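Local coordinates for Mlr6093 protein (Mesorhizobium loti, PDB 2QJ8) that belongs to the aspartoacylase family of zinc-dependent hydrolases and probably cleaves amide or ester bonds, at the interface of chains A and B. Coordinates in Å, arbitrary orientation; residue numbers count along the deposited sequence, not the author numbering. Chains: chain A/B, Mlr6093 protein.

Contact 1: the interface of chains A and B. Residues chain A 19, 36-38, 66, 69, 83, 85-86; chain B 267, 288-293.
B:Leu293 is the apolar centre of this patch between two copies of an aspartoacylase-family protein. Its isobutyl group is set by chi1 -71°, with CG anti to the carbonyl carbon. It packs against strand 33-42, the loop after strand 79-84 and helix 60-75 of chain A. The tip meets the ring of A:Pro85 tip to tip, with B:Leu293 CD1 3.6 Å from A:Pro85 CD. The same methyl, B:Leu293 CD1, also lies 3.9 Å from A:Phe38 CB. A:Pro36 packs on the branch point through CB. A:Pro36 CG lies 3.3 Å from the carbonyl O of B:Met290, a selenomethionine.

A:Arg66 crosses B:Leu293 at about a right angle and borders the apolar centre. Its chain is extended from CG to NE. B:His288 CB lies over one face of the guanidinium, offset toward the rim, and the imidazole plane is turned 32° from it. NH1 and NH2 both reach the carbonyl O of B:Pro289, but these bonds are weak. A:Glu86 holds the guanidinium within chain A. A:Glu86 OE2 accepts the N-H of A:Arg66 NE on its syn lone pair, at 3.3 Å, and OE1 forms a salt bridge with NH2. B:Ile267 CD1 meets this carboxylate tip to tip, 3.5 Å from A:Glu86 OE2. At the rim, a water joins A:Glu86 OE1 (2.8 Å) to B:Met290 O (2.7 Å).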
ATOM      1  N   THR A  19       5.030 -17.392 -26.674  1.00 28.48           N
ATOM      2  CA  THR A  19       5.376 -17.161 -25.266  1.00 28.86           C
ATOM      3  C   THR A  19       6.711 -17.882 -25.015  1.00 29.15           C
ATOM      4  O   THR A  19       6.975 -18.936 -25.588  1.00 28.35           O
ATOM      5  CB  THR A  19       4.288 -17.588 -24.262  1.00 30.56           C
ATOM      6  OG1 THR A  19       4.021 -18.982 -24.382  1.00 33.25           O
ATOM      7  CG2 THR A  19       2.982 -16.816 -24.504  1.00 26.70           C
ATOM      8  N   PRO A  36       9.634 -14.360 -18.175  1.00 26.35           N
ATOM      9  CA  PRO A  36       8.657 -14.677 -19.229  1.00 25.75           C
ATOM     10  C   PRO A  36       8.311 -13.505 -20.148  1.00 25.28           C
ATOM     11  O   PRO A  36       8.213 -12.358 -19.693  1.00 26.38           O
ATOM     12  CB  PRO A  36       7.418 -15.129 -18.452  1.00 23.20           C
ATOM     13  CG  PRO A  36       7.920 -15.611 -17.153  1.00 31.01           C
ATOM     14  CD  PRO A  36       9.071 -14.641 -16.843  1.00 25.88           C
ATOM     15  N   VAL A  37       8.153 -13.820 -21.434  1.00 25.93           N
ATOM     16  CA  VAL A  37       7.880 -12.850 -22.473  1.00 25.55           C
ATOM     17  C   VAL A  37       6.758 -13.393 -23.366  1.00 25.29           C
ATOM     18  O   VAL A  37       6.681 -14.601 -23.651  1.00 24.74           O
ATOM     19  CB  VAL A  37       9.158 -12.579 -23.335  1.00 26.22           C
ATOM     20  CG1 VAL A  37       8.846 -11.646 -24.523  1.00 25.65           C
ATOM     21  CG2 VAL A  37      10.265 -12.002 -22.480  1.00 22.17           C
ATOM     22  N   PHE A  38       5.872 -12.496 -23.757  1.00 24.49           N
ATOM     23  CA  PHE A  38       4.793 -12.762 -24.680  1.00 22.74           C
ATOM     24  C   PHE A  38       5.067 -11.912 -25.919  1.00 26.81           C
ATOM     25  O   PHE A  38       5.522 -10.770 -25.789  1.00 27.85           O
ATOM     26  CB  PHE A  38       3.479 -12.343 -24.044  1.00 25.66           C
ATOM     27  CG  PHE A  38       2.358 -12.106 -25.016  1.00 23.35           C
ATOM     28  CD1 PHE A  38       1.496 -13.126 -25.360  1.00 28.34           C
ATOM     29  CD2 PHE A  38       2.127 -10.823 -25.535  1.00 27.96           C
ATOM     30  CE1 PHE A  38       0.434 -12.889 -26.217  1.00 27.98           C
ATOM     31  CE2 PHE A  38       1.083 -10.586 -26.395  1.00 30.84           C
ATOM     32  CZ  PHE A  38       0.239 -11.608 -26.741  1.00 25.44           C
ATOM     33  N   ARG A  66      -0.752  -9.060 -17.872  1.00 22.76           N
ATOM     34  CA  ARG A  66      -1.255 -10.392 -18.092  1.00 24.42           C
ATOM     35  C   ARG A  66      -2.647 -10.381 -18.716  1.00 23.89           C
ATOM     36  O   ARG A  66      -2.996 -11.291 -19.469  1.00 24.91           O
ATOM     37  CB  ARG A  66      -1.294 -11.158 -16.785  1.00 25.73           C
ATOM     38  CG  ARG A  66       0.046 -11.593 -16.323  1.00 30.12           C
ATOM     39  CD  ARG A  66      -0.017 -11.927 -14.875  1.00 35.12           C
ATOM     40  NE  ARG A  66       1.304 -12.258 -14.384  1.00 35.74           N
ATOM     41  CZ  ARG A  66       1.890 -13.436 -14.511  1.00 30.48           C
ATOM     42  NH1 ARG A  66       1.292 -14.458 -15.139  1.00 38.79           N
ATOM     43  NH2 ARG A  66       3.122 -13.580 -14.009  1.00 33.95           N
ATOM     44  N   VAL A  69      -1.942  -9.817 -22.367  1.00 28.80           N
ATOM     45  CA  VAL A  69      -1.453 -11.103 -22.882  1.00 27.19           C
ATOM     46  C   VAL A  69      -2.602 -12.014 -23.334  1.00 28.21           C
ATOM     47  O   VAL A  69      -2.502 -12.651 -24.380  1.00 27.09           O
ATOM     48  CB  VAL A  69      -0.530 -11.832 -21.869  1.00 26.12           C
ATOM     49  CG1 VAL A  69      -0.317 -13.292 -22.270  1.00 31.71           C
ATOM     50  CG2 VAL A  69       0.802 -11.111 -21.765  1.00 21.78           C
ATOM     51  N   ILE A  83       5.396  -8.155 -24.649  1.00 23.65           N
ATOM     52  CA  ILE A  83       5.040  -7.846 -23.246  1.00 22.18           C
ATOM     53  C   ILE A  83       5.884  -8.642 -22.271  1.00 23.97           C
ATOM     54  O   ILE A  83       6.022  -9.866 -22.441  1.00 23.18           O
ATOM     55  CB  ILE A  83       3.529  -8.118 -22.911  1.00 20.05           C
ATOM     56  CG1 ILE A  83       2.597  -7.360 -23.864  1.00 23.45           C
ATOM     57  CG2 ILE A  83       3.204  -7.699 -21.458  1.00 23.57           C
ATOM     58  CD1 ILE A  83       1.062  -7.700 -23.747  1.00 19.06           C
ATOM     59  N   PRO A  85       5.593  -8.861 -18.355  1.00 25.71           N
ATOM     60  CA  PRO A  85       4.831  -8.379 -17.193  1.00 25.85           C
ATOM     61  C   PRO A  85       5.584  -8.042 -15.936  1.00 25.03           C
ATOM     62  O   PRO A  85       5.151  -7.119 -15.258  1.00 24.15           O
ATOM     63  CB  PRO A  85       3.745  -9.486 -16.963  1.00 24.33           C
ATOM     64  CG  PRO A  85       3.634 -10.136 -18.304  1.00 27.93           C
ATOM     65  CD  PRO A  85       5.093 -10.196 -18.736  1.00 24.24           C
ATOM     66  N   GLU A  86       6.710  -8.717 -15.671  1.00 27.58           N
ATOM     67  CA  GLU A  86       7.559  -8.451 -14.507  1.00 28.81           C
ATOM     68  C   GLU A  86       9.012  -8.453 -14.947  1.00 26.62           C
ATOM     69  O   GLU A  86       9.636  -9.515 -15.015  1.00 28.92           O
ATOM     70  CB  GLU A  86       7.407  -9.516 -13.399  1.00 30.05           C
ATOM     71  CG  GLU A  86       6.028  -9.691 -12.811  1.00 30.32           C
ATOM     72  CD  GLU A  86       5.193 -10.756 -13.475  1.00 27.75           C
ATOM     73  OE1 GLU A  86       5.680 -11.907 -13.651  1.00 32.63           O
ATOM     74  OE2 GLU A  86       4.009 -10.477 -13.767  1.00 35.83           O
TER
ATOM     75  N   ILE B 267       1.427 -14.585  -7.972  1.00 17.54           N
ATOM     76  CA  ILE B 267       0.821 -13.267  -7.838  1.00 20.03           C
ATOM     77  C   ILE B 267      -0.650 -13.425  -7.564  1.00 20.86           C
ATOM     78  O   ILE B 267      -1.400 -13.858  -8.432  1.00 20.33           O
ATOM     79  CB  ILE B 267       1.055 -12.400  -9.115  1.00 20.46           C
ATOM     80  CG1 ILE B 267       2.564 -12.138  -9.299  1.00 19.17           C
ATOM     81  CG2 ILE B 267       0.300 -11.086  -9.001  1.00 18.83           C
ATOM     82  CD1 ILE B 267       2.929 -11.442 -10.611  1.00 21.01           C
ATOM     83  N   HIS B 288      -1.870 -16.072 -10.204  1.00 20.08           N
ATOM     84  CA  HIS B 288      -1.146 -16.092 -11.461  1.00 19.52           C
ATOM     85  C   HIS B 288       0.285 -16.643 -11.250  1.00 20.13           C
ATOM     86  O   HIS B 288       1.005 -16.170 -10.365  1.00 22.91           O
ATOM     87  CB  HIS B 288      -1.031 -14.671 -12.019  1.00 18.69           C
ATOM     88  CG  HIS B 288      -2.353 -13.998 -12.199  1.00 21.24           C
ATOM     89  ND1 HIS B 288      -3.183 -14.275 -13.250  1.00 25.85           N
ATOM     90  CD2 HIS B 288      -2.997 -13.082 -11.441  1.00 19.28           C
ATOM     91  CE1 HIS B 288      -4.282 -13.544 -13.150  1.00 24.71           C
ATOM     92  NE2 HIS B 288      -4.187 -12.797 -12.064  1.00 20.89           N
ATOM     93  N   PRO B 289       0.718 -17.603 -12.080  1.00 22.51           N
ATOM     94  CA  PRO B 289       2.082 -18.154 -11.933  1.00 23.78           C
ATOM     95  C   PRO B 289       3.122 -17.226 -12.523  1.00 23.42           C
ATOM     96  O   PRO B 289       2.844 -16.606 -13.543  1.00 19.70           O
ATOM     97  CB  PRO B 289       2.016 -19.452 -12.730  1.00 25.86           C
ATOM     98  CG  PRO B 289       0.970 -19.165 -13.809  1.00 27.75           C
ATOM     99  CD  PRO B 289      -0.009 -18.223 -13.211  1.00 24.00           C
HETATM  100  N   MSE B 290       4.320 -17.187 -11.924  1.00 23.54           N
HETATM  101  CA  MSE B 290       5.418 -16.301 -12.368  0.50 24.76           C
HETATM  102  C   MSE B 290       6.418 -16.889 -13.375  1.00 23.78           C
HETATM  103  O   MSE B 290       7.124 -16.156 -14.002  1.00 24.54           O
HETATM  104  CB  MSE B 290       6.197 -15.715 -11.169  0.50 23.89           C
HETATM  105  CG  MSE B 290       5.509 -14.530 -10.491  0.50 23.82           C
HETATM  106 SE   MSE B 290       6.652 -13.539  -9.261  0.37 24.90          SE
HETATM  107  CE  MSE B 290       8.025 -12.861 -10.454  0.50 21.39           C
ATOM    108  N   GLY B 291       6.491 -18.194 -13.532  1.00 24.69           N
ATOM    109  CA  GLY B 291       7.481 -18.742 -14.477  1.00 23.75           C
ATOM    110  C   GLY B 291       7.031 -18.921 -15.918  1.00 24.89           C
ATOM    111  O   GLY B 291       7.803 -19.423 -16.720  1.00 26.11           O
ATOM    112  N   SER B 292       5.811 -18.517 -16.264  1.00 25.12           N
ATOM    113  CA  SER B 292       5.275 -18.771 -17.593  1.00 26.15           C
ATOM    114  C   SER B 292       4.050 -17.932 -17.925  1.00 26.54           C
ATOM    115  O   SER B 292       3.209 -17.717 -17.061  1.00 27.97           O
ATOM    116  CB  SER B 292       4.842 -20.235 -17.660  1.00 27.92           C
ATOM    117  OG  SER B 292       4.137 -20.504 -18.847  1.00 30.00           O
ATOM    118  N   LEU B 293       3.960 -17.469 -19.180  1.00 23.93           N
ATOM    119  CA  LEU B 293       2.798 -16.721 -19.670  1.00 24.66           C
ATOM    120  C   LEU B 293       1.828 -17.580 -20.465  1.00 26.04           C
ATOM    121  O   LEU B 293       0.812 -17.069 -20.937  1.00 29.29           O
ATOM    122  CB  LEU B 293       3.220 -15.474 -20.450  1.00 24.59           C
ATOM    123  CG  LEU B 293       3.793 -14.386 -19.563  1.00 19.34           C
ATOM    124  CD1 LEU B 293       4.466 -13.306 -20.432  1.00 18.03           C
ATOM    125  CD2 LEU B 293       2.675 -13.835 -18.619  1.00 12.24           C
TER
HETATM  126  O   HOH W   1       7.971 -13.590 -13.564  1.00 24.65           O

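Contact 2: the interface of chains A and B. Residues chain A 59-60, 62-63, 92, 95; chain B 267, 314-316.
This patch is a second part of the two-fold interface between the copies. Chain A supplies the loop residue A:Leu59, the start of helix 60-75, and A:Val92 and A:Trp95 in and just after helix 89-94. Chain B supplies B:Ala314, the short strand 315-317 and B:Ile267.

A:Trp95 presents the N-H edge of its indole to strand 315-317. With CG anti to the carbonyl carbon and chi2 at -65°, the NE1 edge is turned toward B:Tyr316. A:Trp95 NE1 donates to the carbonyl O of B:Tyr316 at 2.8 Å. The acceptor lies close to the indole plane, while the N-H comes from above the carbonyl plane. The bond is moderately bent, 151° at the hydrogen. B:Met315, a selenomethionine, crosses the indole obliquely. Its CG takes the crowded position between backbone N and carbonyl carbon (chi1 64°), and the chain bends at chi3. The terminal methyl B:Met315 CE thus comes 3.7 Å from A:Trp95 CD1. The B:Tyr316 side chain also crosses the indole obliquely, with ring atom CD2 4.1 Å from A:Trp95 CZ2. An alanine here in place of A:Trp95 would remove the indole, and the B:Tyr316 carbonyl would probably lose its donor from chain A and the B:Met315 methyl its packing surface.

A:Leu59 lies against the main chain of B:Ala314 and B:Met315, with its CG 3.7 Å from B:Met315 CA. Its CD1 methyl turns to B:Ile267 and crosses that side chain obliquely, meeting CG1, CG2 and CD1. B:Ala314 points its methyl at helix 60-75. There CB makes a tight contact with A:Ile63 CD1 and also touches the side-chain amide nitrogen NE2 of A:Gln60.

Beside the indole bond, a water bridges the backbones: it lies 2.7 Å from A:Val92 O and 3.0 Å from B:Tyr316 N.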
ATOM      1  N   LEU A  59       1.799  -4.512  -8.077  1.00 32.31           N
ATOM      2  CA  LEU A  59       1.354  -5.618  -8.885  1.00 31.80           C
ATOM      3  C   LEU A  59       0.269  -5.303  -9.879  1.00 28.72           C
ATOM      4  O   LEU A  59      -0.014  -6.162 -10.683  1.00 30.02           O
ATOM      5  CB  LEU A  59       1.003  -6.810  -8.011  1.00 30.57           C
ATOM      6  CG  LEU A  59       2.190  -7.585  -7.428  1.00 30.92           C
ATOM      7  CD1 LEU A  59       3.083  -8.267  -8.460  1.00 32.85           C
ATOM      8  CD2 LEU A  59       3.019  -6.730  -6.490  1.00 30.50           C
ATOM      9  N   GLN A  60      -0.296  -4.102  -9.879  1.00 30.92           N
ATOM     10  CA  GLN A  60      -1.413  -3.801 -10.804  1.00 32.64           C
ATOM     11  C   GLN A  60      -0.936  -3.759 -12.269  1.00 30.36           C
ATOM     12  O   GLN A  60      -1.664  -4.200 -13.137  1.00 27.84           O
ATOM     13  CB  GLN A  60      -2.204  -2.540 -10.405  1.00 34.98           C
ATOM     14  CG  GLN A  60      -2.728  -2.496  -8.931  1.00 38.63           C
ATOM     15  CD  GLN A  60      -3.755  -3.588  -8.541  1.00 45.57           C
ATOM     16  OE1 GLN A  60      -4.543  -4.060  -9.354  1.00 51.19           O
ATOM     17  NE2 GLN A  60      -3.746  -3.961  -7.262  1.00 53.96           N
ATOM     18  N   PRO A  62       1.831  -5.560 -13.586  1.00 29.59           N
ATOM     19  CA  PRO A  62       1.904  -6.976 -13.948  1.00 26.83           C
ATOM     20  C   PRO A  62       0.565  -7.659 -14.239  1.00 26.41           C
ATOM     21  O   PRO A  62       0.470  -8.407 -15.217  1.00 23.13           O
ATOM     22  CB  PRO A  62       2.596  -7.580 -12.749  1.00 28.02           C
ATOM     23  CG  PRO A  62       3.582  -6.521 -12.376  1.00 25.49           C
ATOM     24  CD  PRO A  62       2.769  -5.258 -12.486  1.00 24.01           C
ATOM     25  N   ILE A  63      -0.446  -7.365 -13.439  1.00 23.73           N
ATOM     26  CA  ILE A  63      -1.801  -7.931 -13.634  1.00 25.13           C
ATOM     27  C   ILE A  63      -2.415  -7.430 -14.939  1.00 25.47           C
ATOM     28  O   ILE A  63      -2.898  -8.232 -15.736  1.00 29.23           O
ATOM     29  CB  ILE A  63      -2.710  -7.626 -12.445  1.00 25.83           C
ATOM     30  CG1 ILE A  63      -2.308  -8.506 -11.255  1.00 29.79           C
ATOM     31  CG2 ILE A  63      -4.191  -7.852 -12.812  1.00 21.74           C
ATOM     32  CD1 ILE A  63      -2.777  -7.936  -9.892  1.00 30.33           C
ATOM     33  N   VAL A  92       9.872  -8.233  -7.191  1.00 22.46           N
ATOM     34  CA  VAL A  92       8.461  -8.657  -7.013  1.00 25.85           C
ATOM     35  C   VAL A  92       8.339  -9.736  -5.915  1.00 28.24           C
ATOM     36  O   VAL A  92       7.488  -9.648  -4.993  1.00 30.23           O
ATOM     37  CB  VAL A  92       7.850  -9.145  -8.344  1.00 27.78           C
ATOM     38  CG1 VAL A  92       6.425  -9.761  -8.111  1.00 23.27           C
ATOM     39  CG2 VAL A  92       7.753  -8.020  -9.333  1.00 24.85           C
ATOM     40  N   TRP A  95       9.237  -8.347  -2.254  1.00 35.76           N
ATOM     41  CA  TRP A  95       8.387  -7.275  -1.730  0.50 35.72           C
ATOM     42  C   TRP A  95       9.204  -5.993  -1.487  1.00 36.51           C
ATOM     43  O   TRP A  95       8.961  -5.282  -0.505  1.00 36.80           O
ATOM     44  CB  TRP A  95       7.665  -7.756  -0.443  0.50 35.89           C
ATOM     45  CG  TRP A  95       7.036  -9.100  -0.652  0.50 33.85           C
ATOM     46  CD1 TRP A  95       6.029  -9.363  -1.508  0.50 34.67           C
ATOM     47  CD2 TRP A  95       7.392 -10.360  -0.047  0.50 32.60           C
ATOM     48  NE1 TRP A  95       5.724 -10.677  -1.491  0.50 30.04           N
ATOM     49  CE2 TRP A  95       6.536 -11.328  -0.600  0.50 33.72           C
ATOM     50  CE3 TRP A  95       8.349 -10.761   0.898  0.50 33.01           C
ATOM     51  CZ2 TRP A  95       6.589 -12.687  -0.239  0.50 35.65           C
ATOM     52  CZ3 TRP A  95       8.406 -12.113   1.262  0.50 34.16           C
ATOM     53  CH2 TRP A  95       7.526 -13.059   0.694  0.50 34.85           C
TER
ATOM     54  N   ILE B 267       1.427 -14.585  -7.972  1.00 17.54           N
ATOM     55  CA  ILE B 267       0.821 -13.267  -7.838  1.00 20.03           C
ATOM     56  C   ILE B 267      -0.650 -13.425  -7.564  1.00 20.86           C
ATOM     57  O   ILE B 267      -1.400 -13.858  -8.432  1.00 20.33           O
ATOM     58  CB  ILE B 267       1.055 -12.400  -9.115  1.00 20.46           C
ATOM     59  CG1 ILE B 267       2.564 -12.138  -9.299  1.00 19.17           C
ATOM     60  CG2 ILE B 267       0.300 -11.086  -9.001  1.00 18.83           C
ATOM     61  CD1 ILE B 267       2.929 -11.442 -10.611  1.00 21.01           C
ATOM     62  N   ALA B 314      -3.220  -7.127  -4.249  1.00 25.24           N
ATOM     63  CA  ALA B 314      -2.485  -7.840  -5.271  1.00 25.51           C
ATOM     64  C   ALA B 314      -1.004  -7.865  -4.880  1.00 25.79           C
ATOM     65  O   ALA B 314      -0.421  -6.815  -4.599  1.00 27.46           O
ATOM     66  CB  ALA B 314      -2.703  -7.188  -6.643  1.00 24.99           C
HETATM   67  N   MSE B 315      -0.411  -9.057  -4.789  1.00 24.00           N
HETATM   68  CA  MSE B 315       0.978  -9.228  -4.370  1.00 26.51           C
HETATM   69  C   MSE B 315       1.488 -10.641  -4.553  1.00 22.57           C
HETATM   70  O   MSE B 315       0.713 -11.560  -4.700  1.00 18.01           O
HETATM   71  CB  MSE B 315       1.163  -8.876  -2.911  1.00 25.49           C
HETATM   72  CG  MSE B 315       0.434  -9.743  -1.959  1.00 31.99           C
HETATM   73 SE   MSE B 315       0.687  -8.987  -0.205  0.75 45.88          SE
HETATM   74  CE  MSE B 315       2.631  -9.088  -0.004  1.00 29.01           C
ATOM     75  N   TYR B 316       2.804 -10.804  -4.466  1.00 21.34           N
ATOM     76  CA  TYR B 316       3.403 -12.113  -4.585  1.00 19.88           C
ATOM     77  C   TYR B 316       3.197 -12.805  -3.253  1.00 21.05           C
ATOM     78  O   TYR B 316       3.503 -12.233  -2.225  1.00 20.96           O
ATOM     79  CB  TYR B 316       4.891 -12.039  -4.882  1.00 19.88           C
ATOM     80  CG  TYR B 316       5.522 -13.392  -5.050  1.00 14.73           C
ATOM     81  CD1 TYR B 316       5.197 -14.183  -6.127  1.00 20.16           C
ATOM     82  CD2 TYR B 316       6.425 -13.893  -4.123  1.00 16.63           C
ATOM     83  CE1 TYR B 316       5.758 -15.431  -6.312  1.00 15.94           C
ATOM     84  CE2 TYR B 316       6.971 -15.133  -4.288  1.00 20.33           C
ATOM     85  CZ  TYR B 316       6.625 -15.904  -5.380  1.00 13.55           C
ATOM     86  OH  TYR B 316       7.199 -17.130  -5.576  1.00 19.07           O
TER
HETATM   87  O   HOH W   2       5.013  -8.771  -4.548  1.00 29.21           O

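Contact 1 and contact 2 are neighbouring parts of one interface, with the centres of their C-alpha atoms about 12 Å apart. B:Ile267, on strand 266-270, belongs to both. Helix 60-75 of chain A also runs through both, with its first turn in contact 2 and later turns in contact 1. The two patches therefore form a continuous strip in which helix 60-75 with neighbouring strands, loops and helix 89-94 of one copy meet strands and loops of the other. Two-fold symmetry repeats each contact with the chains exchanged. This is consistent with a dimer, although the structure alone does not show the state in solution.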